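Local coordinates for 3-polyprenyl-4-hydroxybenzoate decarboxylase and related decarboxylases (Pelotomaculum thermopropionicum, PDB 6H6X), which is a UbiD-family decarboxylase that uses prenylated FMN and metal ions and can also run in reverse, carboxylating 2-furoic acid to 2,5-furandicarboxylic acid, at residues B[6-11]-B[192-197]; B[306-311]-B[354-359]; B[150-155]-B[255-260]. The protein carries 8 engineered substitutions. All coordinates share one frame; numbering follows the deposited sequence.

Contact 1 (B[6-11]-B[192-197])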
loop_
_atom_site.group_PDB
_atom_site.type_symbol
_atom_site.label_atom_id
_atom_site.label_comp_id
_atom_site.label_asym_id
_atom_site.label_seq_id
_atom_site.Cartn_x
_atom_site.Cartn_y
_atom_site.Cartn_z
ATOM N N ARG B 6 -30.156 -11.843 8.206
ATOM C CA ARG B 6 -31.098 -10.786 7.722
ATOM C C ARG B 6 -31.005 -9.478 8.451
ATOM O O ARG B 6 -31.031 -8.421 7.817
ATOM C CB ARG B 6 -32.547 -11.257 7.700
ATOM C CG ARG B 6 -32.867 -11.981 6.403
ATOM C CD ARG B 6 -34.018 -12.886 6.590
ATOM N NE ARG B 6 -33.951 -14.013 5.661
ATOM C CZ ARG B 6 -34.808 -14.276 4.688
ATOM N NH1 ARG B 6 -34.624 -15.380 3.969
ATOM N NH2 ARG B 6 -35.853 -13.480 4.457
ATOM N N GLU B 7 -30.864 -9.510 9.762
ATOM C CA GLU B 7 -30.626 -8.265 10.476
ATOM C C GLU B 7 -29.273 -7.636 10.101
ATOM O O GLU B 7 -29.203 -6.423 9.861
ATOM C CB GLU B 7 -30.830 -8.451 11.980
ATOM C CG GLU B 7 -32.343 -8.466 12.273
ATOM C CD GLU B 7 -32.761 -9.217 13.521
ATOM O OE1 GLU B 7 -32.137 -8.950 14.580
ATOM O OE2 GLU B 7 -33.723 -10.041 13.438
ATOM N N TRP B 8 -28.234 -8.467 9.950
ATOM C CA TRP B 8 -26.958 -7.942 9.534
ATOM C C TRP B 8 -27.079 -7.296 8.178
ATOM O O TRP B 8 -26.547 -6.226 7.985
ATOM C CB TRP B 8 -25.843 -9.021 9.503
ATOM C CG TRP B 8 -24.549 -8.431 9.103
ATOM C CD1 TRP B 8 -23.962 -8.503 7.878
ATOM C CD2 TRP B 8 -23.731 -7.600 9.892
ATOM N NE1 TRP B 8 -22.805 -7.807 7.876
ATOM C CE2 TRP B 8 -22.639 -7.225 9.097
ATOM C CE3 TRP B 8 -23.813 -7.134 11.220
ATOM C CZ2 TRP B 8 -21.619 -6.394 9.562
ATOM C CZ3 TRP B 8 -22.807 -6.326 11.700
ATOM C CH2 TRP B 8 -21.719 -5.950 10.871
ATOM N N LEU B 9 -27.774 -7.930 7.238
ATOM C CA LEU B 9 -27.981 -7.263 5.929
ATOM C C LEU B 9 -28.746 -5.934 6.020
ATOM O O LEU B 9 -28.468 -5.018 5.245
ATOM C CB LEU B 9 -28.652 -8.176 4.913
ATOM C CG LEU B 9 -27.923 -9.452 4.586
ATOM C CD1 LEU B 9 -28.724 -10.255 3.592
ATOM C CD2 LEU B 9 -26.524 -9.180 4.036
ATOM N N ALA B 10 -29.674 -5.826 6.969
ATOM C CA ALA B 10 -30.406 -4.577 7.216
ATOM C C ALA B 10 -29.455 -3.500 7.708
ATOM O O ALA B 10 -29.443 -2.398 7.161
ATOM C CB ALA B 10 -31.548 -4.791 8.221
ATOM N N PHE B 11 -28.654 -3.822 8.718
ATOM C CA PHE B 11 -27.566 -2.939 9.188
ATOM C C PHE B 11 -26.645 -2.463 8.056
ATOM O O PHE B 11 -26.320 -1.278 7.983
ATOM C CB PHE B 11 -26.760 -3.668 10.255
ATOM C CG PHE B 11 -25.605 -2.876 10.822
ATOM C CD1 PHE B 11 -25.799 -1.982 11.875
ATOM C CD2 PHE B 11 -24.310 -3.078 10.346
ATOM C CE1 PHE B 11 -24.737 -1.270 12.420
ATOM C CE2 PHE B 11 -23.245 -2.375 10.880
ATOM C CZ PHE B 11 -23.458 -1.462 11.915
ATOM N N VAL B 192 -25.321 -17.135 8.497
ATOM C CA VAL B 192 -25.358 -16.735 9.895
ATOM C C VAL B 192 -24.757 -15.365 10.073
ATOM O O VAL B 192 -24.150 -14.765 9.186
ATOM C CB VAL B 192 -24.654 -17.760 10.784
ATOM C CG1 VAL B 192 -25.339 -19.105 10.724
ATOM C CG2 VAL B 192 -23.170 -17.932 10.418
ATOM N N HIS B 193 -24.978 -14.832 11.246
ATOM C CA HIS B 193 -24.432 -13.563 11.605
ATOM C C HIS B 193 -22.903 -13.636 11.575
ATOM O O HIS B 193 -22.347 -14.637 11.983
ATOM C CB HIS B 193 -24.929 -13.198 13.005
ATOM C CG HIS B 193 -24.656 -11.785 13.371
ATOM N ND1 HIS B 193 -23.471 -11.392 13.944
ATOM C CD2 HIS B 193 -25.415 -10.668 13.250
ATOM C CE1 HIS B 193 -23.514 -10.092 14.172
ATOM N NE2 HIS B 193 -24.679 -9.630 13.760
ATOM N N PRO B 194 -22.218 -12.570 11.137
ATOM C CA PRO B 194 -20.754 -12.572 11.162
ATOM C C PRO B 194 -20.067 -12.883 12.479
ATOM O O PRO B 194 -18.939 -13.410 12.470
ATOM C CB PRO B 194 -20.392 -11.151 10.734
ATOM C CG PRO B 194 -21.542 -10.736 9.844
ATOM C CD PRO B 194 -22.754 -11.352 10.482
ATOM N N ALA B 195 -20.692 -12.564 13.605
ATOM C CA ALA B 195 -20.109 -12.924 14.899
ATOM C C ALA B 195 -20.001 -14.398 15.050
ATOM O O ALA B 195 -19.071 -14.893 15.701
ATOM C CB ALA B 195 -20.918 -12.352 16.063
ATOM N N VAL B 196 -20.952 -15.131 14.478
ATOM C CA VAL B 196 -20.923 -16.590 14.571
ATOM C C VAL B 196 -19.777 -17.180 13.722
ATOM O O VAL B 196 -19.104 -18.143 14.147
ATOM C CB VAL B 196 -22.283 -17.202 14.214
ATOM C CG1 VAL B 196 -22.251 -18.712 14.314
ATOM C CG2 VAL B 196 -23.405 -16.609 15.109
ATOM N N LEU B 197 -19.553 -16.584 12.546
ATOM C CA LEU B 197 -18.492 -16.967 11.630
ATOM C C LEU B 197 -17.153 -16.661 12.255
ATOM O O LEU B 197 -16.250 -17.500 12.230
ATOM C CB LEU B 197 -18.618 -16.247 10.291
ATOM C CG LEU B 197 -19.824 -16.571 9.430
ATOM C CD1 LEU B 197 -19.934 -15.615 8.263
ATOM C CD2 LEU B 197 -19.813 -17.967 8.922
#
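W8 on helix 5-14 meets H193, just before helix 194-199, and P194, its first residue. W8 supplies nearly all of the first surface. Its CG lies anti to the backbone N (chi1 -179°), which swings the ring out across the gap to the second segment.

The main interaction is CH-pi. P194 lies over one face of the indole. Its CG stands 3.6 Å from the centroid of the W8 five-membered ring, almost exactly on the ring normal. P194 CD adds a second touch, 3.7 Å from W8 CG. The opposite face of the indole is covered by F11 of its own helix, whose CD2 lies over the six-membered ring. The proline and the phenylalanine thus cover different rings of the indole from opposite faces.

The aromatic contact is looser. The ring planes of W8 and H193 are inclined at 77°, with centroids 5.4 Å apart. The nearest pair is W8 CE3 and H193 NE2, at 3.7 Å.

The polar bonds stay on each side. H193 is the N-cap of helix 194-199: its ND1 accepts from A195 N at 3.0 Å. W8 NE1 donates to L60 O. A70 of helix 64-70 also touches W8, H193 and P194.

The chemistry is therefore apolar between the segments and polar within them. The cap bond fixes the imidazole and uses ND1 as an acceptor, so in a neutral ring the proton would probably sit on NE2.

Contact 2 (B[306-311]-B[354-359]); sequences AVLLQT and FNSSSE. Engineered in segment 354-359: N355 (natural residue Thr).
S356 packs against L308 and T311 where two helices of the UbiD C-terminal domain come together. Helix 345-356 is the helix of a beta-alpha-beta crossover that joins the parallel neighbouring strands 333-338 and 362-367. Helix 294-315 precedes the first strand of the same sheet. The two backbones come close here: the CA atoms of L308 and S356 are 5.5 Å apart. A small serine side chain fits this spacing.

The S356 side chain can be followed outward. Its CB points at the other helix. It lies 3.7 Å from L308 CD1 on one flank and 4.1 Å from T311 OG1 on another. From CB the chain turns to OG, which stands between the backbone N and the carbonyl carbon (chi1 76°). There OG bonds to A353 O, one turn back in its own helix. The same atom rests against a methyl group, with L308 CD1 at 3.4 Å. The hydroxyl thus satisfies itself within its helix and offers the partner mainly van der Waals contact.

The opposing face is made by three residues. L308 is the deepest of them. With CG anti to the backbone N (chi1 171°), L308 brings its CD1 branch to S356, while the side chain also touches V322 of strand 319-324. V307 CG1 makes a looser approach, 4.4 Å from S356 O.

T311 mirrors the serine in turning its hydroxyl inward on its own helix. T311 OG1 donates to V307 O at 2.8 Å, from above the carbonyl plane, while T311 N reaches the same oxygen from the opposite face.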
loop_
_atom_site.group_PDB
_atom_site.type_symbol
_atom_site.label_atom_id
_atom_site.label_comp_id
_atom_site.label_asym_id
_atom_site.label_seq_id
_atom_site.Cartn_x
_atom_site.Cartn_y
_atom_site.Cartn_z
ATOM N N ALA B 306 -6.237 -11.582 17.758
ATOM C CA ALA B 306 -6.598 -11.580 19.182
ATOM C C ALA B 306 -5.644 -12.420 19.988
ATOM O O ALA B 306 -5.222 -12.015 21.047
ATOM C CB ALA B 306 -8.002 -12.086 19.390
ATOM N N VAL B 307 -5.336 -13.599 19.483
ATOM C CA VAL B 307 -4.366 -14.494 20.097
ATOM C C VAL B 307 -2.965 -13.928 20.077
ATOM O O VAL B 307 -2.268 -14.038 21.063
ATOM C CB VAL B 307 -4.361 -15.884 19.419
ATOM C CG1 VAL B 307 -3.131 -16.723 19.805
ATOM C CG2 VAL B 307 -5.649 -16.627 19.787
ATOM N N LEU B 308 -2.555 -13.322 18.957
ATOM C CA LEU B 308 -1.281 -12.685 18.851
ATOM C C LEU B 308 -1.106 -11.520 19.879
ATOM O O LEU B 308 -0.039 -11.409 20.513
ATOM C CB LEU B 308 -1.042 -12.185 17.432
ATOM C CG LEU B 308 0.185 -11.296 17.182
ATOM C CD1 LEU B 308 1.440 -12.151 17.320
ATOM C CD2 LEU B 308 0.132 -10.673 15.773
ATOM N N LEU B 309 -2.110 -10.647 20.008
ATOM C CA LEU B 309 -2.063 -9.559 20.999
ATOM C C LEU B 309 -1.815 -10.085 22.394
ATOM O O LEU B 309 -0.946 -9.561 23.108
ATOM C CB LEU B 309 -3.345 -8.737 21.036
ATOM C CG LEU B 309 -3.334 -7.482 21.932
ATOM C CD1 LEU B 309 -2.187 -6.519 21.583
ATOM C CD2 LEU B 309 -4.660 -6.750 21.783
ATOM N N GLN B 310 -2.576 -11.106 22.789
ATOM C CA GLN B 310 -2.408 -11.725 24.115
ATOM C C GLN B 310 -1.009 -12.291 24.321
ATOM O O GLN B 310 -0.370 -11.983 25.333
ATOM C CB GLN B 310 -3.407 -12.865 24.376
ATOM C CG GLN B 310 -4.700 -12.430 25.030
ATOM C CD GLN B 310 -5.663 -13.594 25.209
ATOM O OE1 GLN B 310 -5.801 -14.453 24.315
ATOM N NE2 GLN B 310 -6.339 -13.638 26.369
ATOM N N THR B 311 -0.543 -13.115 23.391
ATOM C CA THR B 311 0.778 -13.716 23.531
ATOM C C THR B 311 1.900 -12.686 23.645
ATOM O O THR B 311 2.809 -12.847 24.444
ATOM C CB THR B 311 1.145 -14.593 22.335
ATOM O OG1 THR B 311 0.033 -15.406 21.969
ATOM C CG2 THR B 311 2.369 -15.495 22.699
ATOM N N PHE B 354 6.533 -15.198 17.003
ATOM C CA PHE B 354 6.857 -16.534 16.493
ATOM C C PHE B 354 6.321 -17.734 17.289
ATOM O O PHE B 354 6.129 -18.805 16.717
ATOM C CB PHE B 354 8.371 -16.672 16.274
ATOM C CG PHE B 354 8.892 -15.791 15.212
ATOM C CD1 PHE B 354 8.159 -15.577 14.057
ATOM C CD2 PHE B 354 10.120 -15.180 15.336
ATOM C CE1 PHE B 354 8.629 -14.764 13.047
ATOM C CE2 PHE B 354 10.598 -14.346 14.323
ATOM C CZ PHE B 354 9.849 -14.150 13.189
ATOM N N ASN B 355 6.066 -17.551 18.585
ATOM C CA ASN B 355 5.374 -18.568 19.374
ATOM C C ASN B 355 3.834 -18.454 19.243
ATOM O O ASN B 355 3.158 -19.427 19.461
ATOM C CB ASN B 355 5.826 -18.513 20.830
ATOM C CG ASN B 355 7.349 -18.556 20.977
ATOM O OD1 ASN B 355 8.065 -19.213 20.203
ATOM N ND2 ASN B 355 7.846 -17.818 21.965
ATOM N N SER B 356 3.273 -17.302 18.857
ATOM C CA SER B 356 1.811 -17.195 18.617
ATOM C C SER B 356 1.262 -18.309 17.692
ATOM O O SER B 356 0.221 -18.881 17.980
ATOM C CB SER B 356 1.371 -15.789 18.101
ATOM O OG SER B 356 1.681 -15.522 16.701
ATOM N N SER B 357 1.976 -18.588 16.607
ATOM C CA SER B 357 1.628 -19.683 15.687
ATOM C C SER B 357 2.827 -19.980 14.851
ATOM O O SER B 357 3.574 -19.086 14.490
ATOM C CB SER B 357 0.488 -19.314 14.718
ATOM O OG SER B 357 0.878 -18.248 13.884
ATOM N N SER B 358 2.985 -21.227 14.494
ATOM C CA SER B 358 4.028 -21.625 13.561
ATOM C C SER B 358 3.916 -20.946 12.169
ATOM O O SER B 358 4.913 -20.875 11.455
ATOM C CB SER B 358 4.067 -23.164 13.464
ATOM O OG SER B 358 2.829 -23.657 12.943
ATOM N N GLU B 359 2.747 -20.395 11.819
ATOM C CA GLU B 359 2.541 -19.703 10.529
ATOM C C GLU B 359 3.261 -18.346 10.341
ATOM O O GLU B 359 3.613 -18.019 9.207
ATOM C CB GLU B 359 1.051 -19.482 10.302
ATOM C CG GLU B 359 0.260 -20.788 10.184
ATOM C CD GLU B 359 -1.226 -20.621 10.494
ATOM O OE1 GLU B 359 -1.680 -19.800 11.384
ATOM O OE2 GLU B 359 -1.975 -21.328 9.782
#

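Contact 3 (B[150-155]-B[255-260]). With 4LU (1-deoxy-5-O-phosphono-1-(3,3,4,5-tetramethyl-9,11-dioxo-2,3,8,9,10,11-hexahydro-7H-quinolino[1,8-fg]pteridin-12-ium-7-y l)-D-ribitol), chain I.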
loop_
_atom_site.group_PDB
_atom_site.type_symbol
_atom_site.label_atom_id
_atom_site.label_comp_id
_atom_site.label_asym_id
_atom_site.label_seq_id
_atom_site.Cartn_x
_atom_site.Cartn_y
_atom_site.Cartn_z
ATOM N N ILE B 150 -14.909 -24.175 9.867
ATOM C CA ILE B 150 -15.348 -23.966 8.493
ATOM C C ILE B 150 -14.427 -24.757 7.576
ATOM O O ILE B 150 -13.206 -24.594 7.623
ATOM C CB ILE B 150 -15.316 -22.468 8.109
ATOM C CG1 ILE B 150 -16.352 -21.712 8.922
ATOM C CG2 ILE B 150 -15.578 -22.281 6.597
ATOM C CD1 ILE B 150 -16.415 -20.224 8.591
ATOM N N HIS B 151 -15.031 -25.562 6.717
ATOM C CA HIS B 151 -14.322 -26.434 5.740
ATOM C C HIS B 151 -14.917 -26.199 4.369
ATOM O O HIS B 151 -16.144 -26.011 4.227
ATOM C CB HIS B 151 -14.459 -27.919 6.136
ATOM C CG HIS B 151 -13.974 -28.182 7.520
ATOM N ND1 HIS B 151 -12.690 -28.595 7.791
ATOM C CD2 HIS B 151 -14.554 -27.954 8.722
ATOM C CE1 HIS B 151 -12.513 -28.649 9.103
ATOM N NE2 HIS B 151 -13.626 -28.251 9.689
ATOM N N ARG B 152 -14.056 -26.150 3.352
ATOM C CA ARG B 152 -14.548 -26.175 1.989
ATOM C C ARG B 152 -15.204 -27.534 1.715
ATOM O O ARG B 152 -14.731 -28.566 2.181
ATOM C CB ARG B 152 -13.447 -25.861 0.998
ATOM C CG ARG B 152 -12.458 -26.979 0.763
ATOM C CD ARG B 152 -11.308 -26.501 -0.102
ATOM N NE ARG B 152 -10.502 -27.631 -0.557
ATOM C CZ ARG B 152 -9.178 -27.649 -0.734
ATOM N NH1 ARG B 152 -8.397 -26.586 -0.482
ATOM N NH2 ARG B 152 -8.620 -28.774 -1.155
ATOM N N LEU B 153 -16.329 -27.499 1.019
ATOM C CA LEU B 153 -17.072 -28.686 0.687
ATOM C C LEU B 153 -17.294 -28.699 -0.834
ATOM O O LEU B 153 -17.905 -27.795 -1.399
ATOM C CB LEU B 153 -18.402 -28.666 1.421
ATOM C CG LEU B 153 -18.231 -28.621 2.926
ATOM C CD1 LEU B 153 -19.369 -27.913 3.584
ATOM C CD2 LEU B 153 -18.108 -30.024 3.448
ATOM N N GLN B 154 -16.725 -29.687 -1.508
ATOM C CA GLN B 154 -16.913 -29.838 -2.945
ATOM C C GLN B 154 -18.234 -30.554 -3.184
ATOM O O GLN B 154 -18.488 -31.608 -2.609
ATOM C CB GLN B 154 -15.760 -30.646 -3.578
ATOM C CG GLN B 154 -15.762 -30.588 -5.119
ATOM C CD GLN B 154 -14.715 -31.462 -5.764
ATOM O OE1 GLN B 154 -13.677 -31.779 -5.167
ATOM N NE2 GLN B 154 -14.980 -31.843 -7.016
ATOM N N VAL B 155 -19.080 -29.997 -4.025
ATOM C CA VAL B 155 -20.314 -30.673 -4.393
ATOM C C VAL B 155 -19.943 -31.731 -5.427
ATOM O O VAL B 155 -19.562 -31.399 -6.537
ATOM C CB VAL B 155 -21.338 -29.690 -4.953
ATOM C CG1 VAL B 155 -22.660 -30.395 -5.286
ATOM C CG2 VAL B 155 -21.560 -28.577 -3.958
ATOM N N GLY B 255 -10.891 -31.609 -4.821
ATOM C CA GLY B 255 -9.970 -30.600 -5.321
ATOM C C GLY B 255 -9.646 -30.759 -6.796
ATOM O O GLY B 255 -10.203 -31.653 -7.428
ATOM N N PRO B 256 -8.794 -29.886 -7.356
ATOM C CA PRO B 256 -8.157 -28.773 -6.607
ATOM C C PRO B 256 -9.076 -27.552 -6.388
ATOM O O PRO B 256 -10.192 -27.470 -6.934
ATOM C CB PRO B 256 -6.961 -28.402 -7.501
ATOM C CG PRO B 256 -7.422 -28.740 -8.895
ATOM C CD PRO B 256 -8.515 -29.787 -8.805
ATOM N N PHE B 257 -8.567 -26.596 -5.622
ATOM C CA PHE B 257 -9.365 -25.439 -5.197
ATOM C C PHE B 257 -8.492 -24.210 -4.993
ATOM O O PHE B 257 -7.452 -24.299 -4.339
ATOM C CB PHE B 257 -10.085 -25.841 -3.896
ATOM C CG PHE B 257 -10.955 -24.779 -3.292
ATOM C CD1 PHE B 257 -12.198 -24.507 -3.826
ATOM C CD2 PHE B 257 -10.539 -24.055 -2.164
ATOM C CE1 PHE B 257 -13.017 -23.539 -3.266
ATOM C CE2 PHE B 257 -11.374 -23.124 -1.588
ATOM C CZ PHE B 257 -12.606 -22.860 -2.146
ATOM N N GLY B 258 -8.918 -23.061 -5.509
ATOM C CA GLY B 258 -8.258 -21.781 -5.160
ATOM C C GLY B 258 -8.381 -21.388 -3.656
ATOM O O GLY B 258 -9.491 -21.239 -3.132
ATOM N N GLU B 259 -7.244 -21.200 -2.967
ATOM C CA GLU B 259 -7.193 -21.019 -1.487
ATOM C C GLU B 259 -6.744 -19.602 -1.035
ATOM O O GLU B 259 -6.418 -18.773 -1.888
ATOM C CB GLU B 259 -6.285 -22.108 -0.867
ATOM C CG GLU B 259 -7.040 -23.318 -0.298
ATOM C CD GLU B 259 -7.943 -23.018 0.923
ATOM O OE1 GLU B 259 -8.480 -24.042 1.435
ATOM O OE2 GLU B 259 -8.126 -21.818 1.377
ATOM N N TYR B 260 -6.713 -19.368 0.293
ATOM C CA TYR B 260 -6.305 -18.054 0.955
ATOM C C TYR B 260 -5.012 -17.355 0.475
ATOM O O TYR B 260 -5.011 -16.103 0.319
ATOM C CB TYR B 260 -6.268 -18.144 2.530
ATOM C CG TYR B 260 -5.276 -19.148 3.080
ATOM C CD1 TYR B 260 -3.909 -18.809 3.278
ATOM C CD2 TYR B 260 -5.686 -20.476 3.360
ATOM C CE1 TYR B 260 -3.004 -19.769 3.753
ATOM C CE2 TYR B 260 -4.778 -21.431 3.824
ATOM C CZ TYR B 260 -3.447 -21.083 4.023
ATOM O OH TYR B 260 -2.591 -22.044 4.501
HETATM C C9 4LU I . -11.746 -21.068 7.310
HETATM C C8 4LU I . -12.498 -20.086 6.598
HETATM C C7 4LU I . -12.824 -20.222 5.245
HETATM C C10 4LU I . -10.290 -24.500 6.821
HETATM C C6 4LU I . -12.145 -21.335 4.466
HETATM N N3 4LU I . -10.387 -27.138 5.915
HETATM C C2 4LU I . -9.952 -26.860 7.186
HETATM C C13 4LU I . -12.900 -20.705 1.926
HETATM C C5 4LU I . -12.393 -21.680 2.969
HETATM C C1 4LU I . -10.796 -23.536 3.215
HETATM O O2 4LU I . -9.602 -27.813 7.950
HETATM N N1 4LU I . -9.917 -25.568 7.630
HETATM C C4 4LU I . -10.779 -26.163 5.043
HETATM O O4 4LU I . -11.188 -26.461 3.891
HETATM C C4A 4LU I . -10.733 -24.728 5.497
HETATM N N5 4LU I . -11.161 -23.640 4.666
HETATM C C3 4LU I . -11.696 -22.890 2.451
HETATM C C12 4LU I . -13.742 -22.442 3.113
HETATM C C5A 4LU I . -11.529 -22.402 5.261
HETATM C C7M 4LU I . -13.623 -19.138 4.524
HETATM C C8M 4LU I . -12.971 -18.924 7.430
HETATM C C9A 4LU I . -11.198 -22.217 6.701
HETATM N N10 4LU I . -10.288 -23.167 7.306
HETATM C "C1'" 4LU I . -9.766 -22.966 8.657
HETATM C "C2'" 4LU I . -10.609 -23.505 9.835
HETATM O "O2'" 4LU I . -12.008 -23.225 9.717
HETATM C "C3'" 4LU I . -10.115 -22.827 11.103
HETATM O "O3'" 4LU I . -8.690 -22.930 11.172
HETATM C "C4'" 4LU I . -10.794 -23.384 12.358
HETATM O "O4'" 4LU I . -10.716 -22.502 13.518
HETATM C "C5'" 4LU I . -10.294 -24.741 12.823
HETATM O "O5'" 4LU I . -11.124 -24.942 13.987
HETATM P P 4LU I . -10.774 -26.014 15.157
HETATM O O2P 4LU I . -12.002 -26.084 16.082
HETATM O O3P 4LU I . -10.584 -27.378 14.432
HETATM O O1P 4LU I . -9.547 -25.423 15.854
#
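The prenylated FMN pocket holds this contact, with R152 and E259 meeting beside the cofactor. R152 NH1 forms a salt bridge with E259 OE1 at 3.2 Å. The bond is bent, with an N-H...O angle of 142°, and uses the anti lone pair of OE1. The carboxylate and guanidinium planes are 46° apart, so the two groups are not coplanar, and one bond joins them, from NH1. R152 NH2 forms a second salt bridge, with E254. This is consistent with the Glu-Arg-Glu network of UbiD enzymes.

F257 steadies the arginine. R152 CD lies over one face of its ring, 3.3 Å from F257 CD2, and F257 CB covers a face of the guanidinium. The arginine chain is extended from CG to NE, so it runs past the ring before reaching E259. Farther out, G255 N donates to Q154 OE1 at 2.8 Å, a nearly straight bond.

Both segments touch the cofactor. I150 N donates to 4LU O2', and R152 N donates to 4LU O4 at 2.9 Å. E259 OE1 is 3.0 Å from 4LU C1, the carbon bonded to N5. E259 OE2 is held by Y260 N, so the carboxylate is fixed at both oxygens.

Strand 146-157 runs between strands 130-139 and 160-163 of the antiparallel sheet. Strand 252-258 pairs with strand 264-280, and G258 N donates to D126. H296 of helix 294-315 touches both E259 and Y260.

Overall arrangement
Contacts 1 and 3 are buried; contact 2 is only partly so. Contact 1 joins the N-terminal region to the Rift-related domain by aromatic and proline packing. Contact 3 lies within the Rift-related domain and is the charged one, with a salt bridge next to the cofactor. They touch where L197 CD2 meets I150 CD1 at 4.1 Å, so the helix 194-199 side of contact 1 backs the pocket. Contact 2 belongs to the C-terminal domain and joins two helices with small and aliphatic side chains. It lies across the chain's centre from contact 1. Helix 294-315 carries one side of contact 2, and its H296 reaches contact 3.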